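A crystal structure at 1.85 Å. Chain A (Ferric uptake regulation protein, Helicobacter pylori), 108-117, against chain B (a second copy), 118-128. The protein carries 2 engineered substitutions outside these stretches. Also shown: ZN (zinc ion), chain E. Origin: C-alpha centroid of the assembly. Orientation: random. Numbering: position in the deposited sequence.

Chain A 108-117: IIEFADPEIE
Chain B (118-128) NRQNEVVKKYQ

No direct hydrogen bond crosses this contact; its polar end relies instead on a salt bridge and one water, and the rest is mostly apolar packing. Chain A supplies a strand, Ile A108 to Phe A111, then a short loop and the first turn of a helix from Pro A114. Chain B supplies a helix that begins before Asn B118 and leads into a type I turn from Lys B125 to Gln B128. The chains run in opposite directions: CA-to-CA distances are 8.9 Å for Ile A109 and Tyr B127, 7.7 Å for Asp A113 and Val B123, and 6.8 Å for Ile A116 and Arg B119, so the backbones converge toward the chain A helix.

Strand alternation sets the first rule. Ile A109 (m, t) and Phe A111 (chi1 p) point toward chain B, while Glu A110 points away. Ile A109 CG2 sits over the face of the Tyr B127 ring (chi1 m), 3.8 Å from its centroid. Four residues earlier, Val B123 (t) places CG1 over a face of the Phe A111 ring, 4.1 Å from the centroid. Two aliphatic-on-aromatic contacts thus repeat with the donor and ring exchanged between chains. The other methyl of Val B123, CG2, lies 4.0 Å from Ile A116 CD1; Ile A116 (m, t) starts sideways, but its end comes nearer.

Asp A113 (t) does two jobs. Its OD2 caps the helix by accepting from Ile A116 N at 3.1 Å, and accepts from a water at 2.7 Å; that water accepts from Arg B119 NH1 at 3.0 Å. Arg B119 is extended (m, t, t, chi4 -82°), its NH1 2.9 Å from Glu A115 OE1 in the salt bridge, though NH1 is modelled too close to Glu A115 for exact placement. Out of reach of chain B, Glu A117 OE2 binds zinc at 2.1 Å.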

# COMPACT_ATOMS: atom_id res chain seq x y z
N ILE A 108 12.97 -6.67 -13.70
CA ILE A 108 12.40 -5.90 -14.81
C ILE A 108 12.67 -6.58 -16.15
O ILE A 108 13.80 -6.95 -16.45
CB ILE A 108 12.99 -4.47 -14.86
CG1 ILE A 108 12.69 -3.73 -13.55
CG2 ILE A 108 12.43 -3.69 -16.05
CD1 ILE A 108 13.58 -2.50 -13.32
N ILE A 109 11.61 -6.76 -16.95
CA ILE A 109 11.75 -7.33 -18.28
C ILE A 109 11.27 -6.32 -19.34
O ILE A 109 10.18 -5.78 -19.25
CB ILE A 109 10.96 -8.65 -18.41
CG1 ILE A 109 11.54 -9.71 -17.47
CG2 ILE A 109 10.95 -9.14 -19.84
CD1 ILE A 109 10.75 -11.00 -17.44
N GLU A 110 12.12 -6.04 -20.33
CA GLU A 110 11.76 -5.09 -21.38
C GLU A 110 11.05 -5.79 -22.54
O GLU A 110 11.36 -6.95 -22.84
CB GLU A 110 13.00 -4.36 -21.88
CG GLU A 110 13.73 -3.58 -20.79
CD GLU A 110 14.90 -2.78 -21.31
OE1 GLU A 110 15.56 -3.23 -22.26
OE2 GLU A 110 15.15 -1.70 -20.75
N PHE A 111 10.10 -5.11 -23.16
CA PHE A 111 9.42 -5.67 -24.32
C PHE A 111 8.89 -4.57 -25.22
O PHE A 111 8.68 -3.44 -24.79
CB PHE A 111 8.27 -6.61 -23.91
CG PHE A 111 7.05 -5.91 -23.36
CD1 PHE A 111 6.97 -5.56 -22.01
CD2 PHE A 111 5.97 -5.60 -24.18
CE1 PHE A 111 5.85 -4.91 -21.51
CE2 PHE A 111 4.85 -4.95 -23.69
CZ PHE A 111 4.79 -4.61 -22.34
N ALA A 112 8.69 -4.92 -26.49
CA ALA A 112 8.08 -4.02 -27.44
C ALA A 112 7.31 -4.87 -28.45
O ALA A 112 7.91 -5.52 -29.29
CB ALA A 112 9.14 -3.19 -28.14
N ASP A 113 5.99 -4.86 -28.33
CA ASP A 113 5.13 -5.72 -29.13
C ASP A 113 4.46 -4.93 -30.25
O ASP A 113 3.57 -4.12 -30.00
CB ASP A 113 4.06 -6.36 -28.24
CG ASP A 113 3.30 -7.47 -28.93
OD1 ASP A 113 3.91 -8.52 -29.20
OD2 ASP A 113 2.10 -7.31 -29.20
N PRO A 114 4.89 -5.17 -31.50
CA PRO A 114 4.38 -4.43 -32.65
C PRO A 114 2.86 -4.41 -32.71
O PRO A 114 2.28 -3.41 -33.13
CB PRO A 114 4.94 -5.22 -33.84
CG PRO A 114 6.18 -5.84 -33.32
CD PRO A 114 5.90 -6.17 -31.88
N GLU A 115 2.22 -5.51 -32.31
CA GLU A 115 0.77 -5.61 -32.40
C GLU A 115 0.07 -4.75 -31.35
O GLU A 115 -0.95 -4.12 -31.62
CB GLU A 115 0.32 -7.08 -32.30
CG GLU A 115 1.10 -8.02 -33.21
CD GLU A 115 0.39 -9.35 -33.45
OE1 GLU A 115 -0.63 -9.36 -34.16
OE2 GLU A 115 0.87 -10.38 -32.93
N ILE A 116 0.64 -4.72 -30.15
CA ILE A 116 0.13 -3.84 -29.11
C ILE A 116 0.26 -2.37 -29.53
O ILE A 116 -0.67 -1.58 -29.38
CB ILE A 116 0.86 -4.05 -27.78
CG1 ILE A 116 0.49 -5.42 -27.20
CG2 ILE A 116 0.54 -2.93 -26.80
CD1 ILE A 116 0.93 -5.63 -25.78
N GLU A 117 1.43 -2.02 -30.06
CA GLU A 117 1.65 -0.64 -30.50
C GLU A 117 0.66 -0.26 -31.60
O GLU A 117 0.13 0.85 -31.61
CB GLU A 117 3.08 -0.46 -31.00
CG GLU A 117 4.16 -0.90 -30.02
CD GLU A 117 4.26 -0.01 -28.80
OE1 GLU A 117 4.07 1.23 -28.93
OE2 GLU A 117 4.55 -0.54 -27.72
N ASN B 118 -6.03 -8.79 -23.84
CA ASN B 118 -5.57 -10.13 -24.17
C ASN B 118 -4.09 -10.19 -24.57
O ASN B 118 -3.34 -11.02 -24.06
CB ASN B 118 -6.44 -10.76 -25.26
CG ASN B 118 -7.90 -10.84 -24.87
OD1 ASN B 118 -8.24 -10.89 -23.68
ND2 ASN B 118 -8.79 -10.84 -25.86
N ARG B 119 -3.67 -9.31 -25.47
CA ARG B 119 -2.29 -9.32 -25.92
C ARG B 119 -1.32 -9.13 -24.76
O ARG B 119 -0.23 -9.69 -24.76
CB ARG B 119 -2.05 -8.25 -26.99
CG ARG B 119 -2.59 -8.63 -28.38
CD ARG B 119 -2.13 -7.63 -29.44
NE ARG B 119 -2.83 -7.81 -30.71
CZ ARG B 119 -2.49 -8.72 -31.63
NH1 ARG B 119 -1.48 -9.54 -31.41
NH2 ARG B 119 -3.18 -8.81 -32.76
N GLN B 120 -1.72 -8.34 -23.76
CA GLN B 120 -0.84 -8.11 -22.61
C GLN B 120 -0.54 -9.42 -21.90
O GLN B 120 0.59 -9.65 -21.47
CB GLN B 120 -1.49 -7.12 -21.64
CG GLN B 120 -1.44 -5.67 -22.12
CD GLN B 120 -2.22 -4.72 -21.22
OE1 GLN B 120 -3.12 -5.13 -20.49
NE2 GLN B 120 -1.89 -3.43 -21.29
N ASN B 121 -1.56 -10.26 -21.76
CA ASN B 121 -1.42 -11.55 -21.10
C ASN B 121 -0.51 -12.44 -21.93
O ASN B 121 0.39 -13.10 -21.41
CB ASN B 121 -2.80 -12.19 -20.94
CG ASN B 121 -2.95 -12.92 -19.61
OD1 ASN B 121 -1.99 -13.13 -18.88
ND2 ASN B 121 -4.18 -13.32 -19.30
N GLU B 122 -0.73 -12.43 -23.25
CA GLU B 122 0.09 -13.19 -24.19
C GLU B 122 1.58 -12.86 -24.06
O GLU B 122 2.41 -13.76 -23.95
CB GLU B 122 -0.39 -12.97 -25.62
CG GLU B 122 -1.74 -13.62 -25.88
CD GLU B 122 -2.41 -13.12 -27.15
OE1 GLU B 122 -1.73 -12.52 -28.00
OE2 GLU B 122 -3.63 -13.34 -27.28
N VAL B 123 1.90 -11.57 -24.09
CA VAL B 123 3.27 -11.12 -23.91
C VAL B 123 3.89 -11.67 -22.62
O VAL B 123 4.98 -12.24 -22.63
CB VAL B 123 3.34 -9.59 -23.85
CG1 VAL B 123 4.73 -9.13 -23.46
CG2 VAL B 123 2.93 -9.00 -25.19
N VAL B 124 3.18 -11.48 -21.51
CA VAL B 124 3.68 -11.92 -20.21
C VAL B 124 3.89 -13.44 -20.18
O VAL B 124 4.91 -13.92 -19.69
CB VAL B 124 2.72 -11.49 -19.08
CG1 VAL B 124 3.19 -12.03 -17.76
CG2 VAL B 124 2.63 -9.98 -19.02
N LYS B 125 2.93 -14.18 -20.72
CA LYS B 125 3.04 -15.63 -20.78
C LYS B 125 4.23 -16.11 -21.61
O LYS B 125 4.73 -17.22 -21.41
CB LYS B 125 1.75 -16.26 -21.29
CG LYS B 125 0.55 -16.03 -20.39
CD LYS B 125 -0.57 -16.96 -20.78
CE LYS B 125 -1.92 -16.44 -20.32
NZ LYS B 125 -3.00 -17.31 -20.86
N LYS B 126 4.69 -15.28 -22.54
CA LYS B 126 5.90 -15.62 -23.29
C LYS B 126 7.09 -15.78 -22.35
O LYS B 126 8.08 -16.42 -22.70
CB LYS B 126 6.21 -14.56 -24.36
N TYR B 127 6.99 -15.18 -21.16
CA TYR B 127 8.04 -15.25 -20.15
C TYR B 127 7.66 -16.21 -19.03
O TYR B 127 8.35 -16.32 -18.02
CB TYR B 127 8.33 -13.86 -19.59
CG TYR B 127 8.79 -12.89 -20.65
CD1 TYR B 127 10.12 -12.87 -21.08
CD2 TYR B 127 7.90 -12.02 -21.26
CE1 TYR B 127 10.54 -12.00 -22.06
CE2 TYR B 127 8.32 -11.14 -22.25
CZ TYR B 127 9.64 -11.14 -22.64
OH TYR B 127 10.07 -10.28 -23.62
N GLN B 128 6.55 -16.92 -19.23
CA GLN B 128 6.03 -17.81 -18.21
C GLN B 128 5.83 -17.03 -16.92
O GLN B 128 6.10 -17.53 -15.83
CB GLN B 128 6.98 -18.99 -18.01
CG GLN B 128 7.44 -19.62 -19.32
CD GLN B 128 8.41 -20.77 -19.11
OE1 GLN B 128 8.18 -21.64 -18.28
NE2 GLN B 128 9.49 -20.78 -19.88
ZN ZN E . 4.88 0.73 -26.02
O HOH W 1 0.40 -9.41 -29.07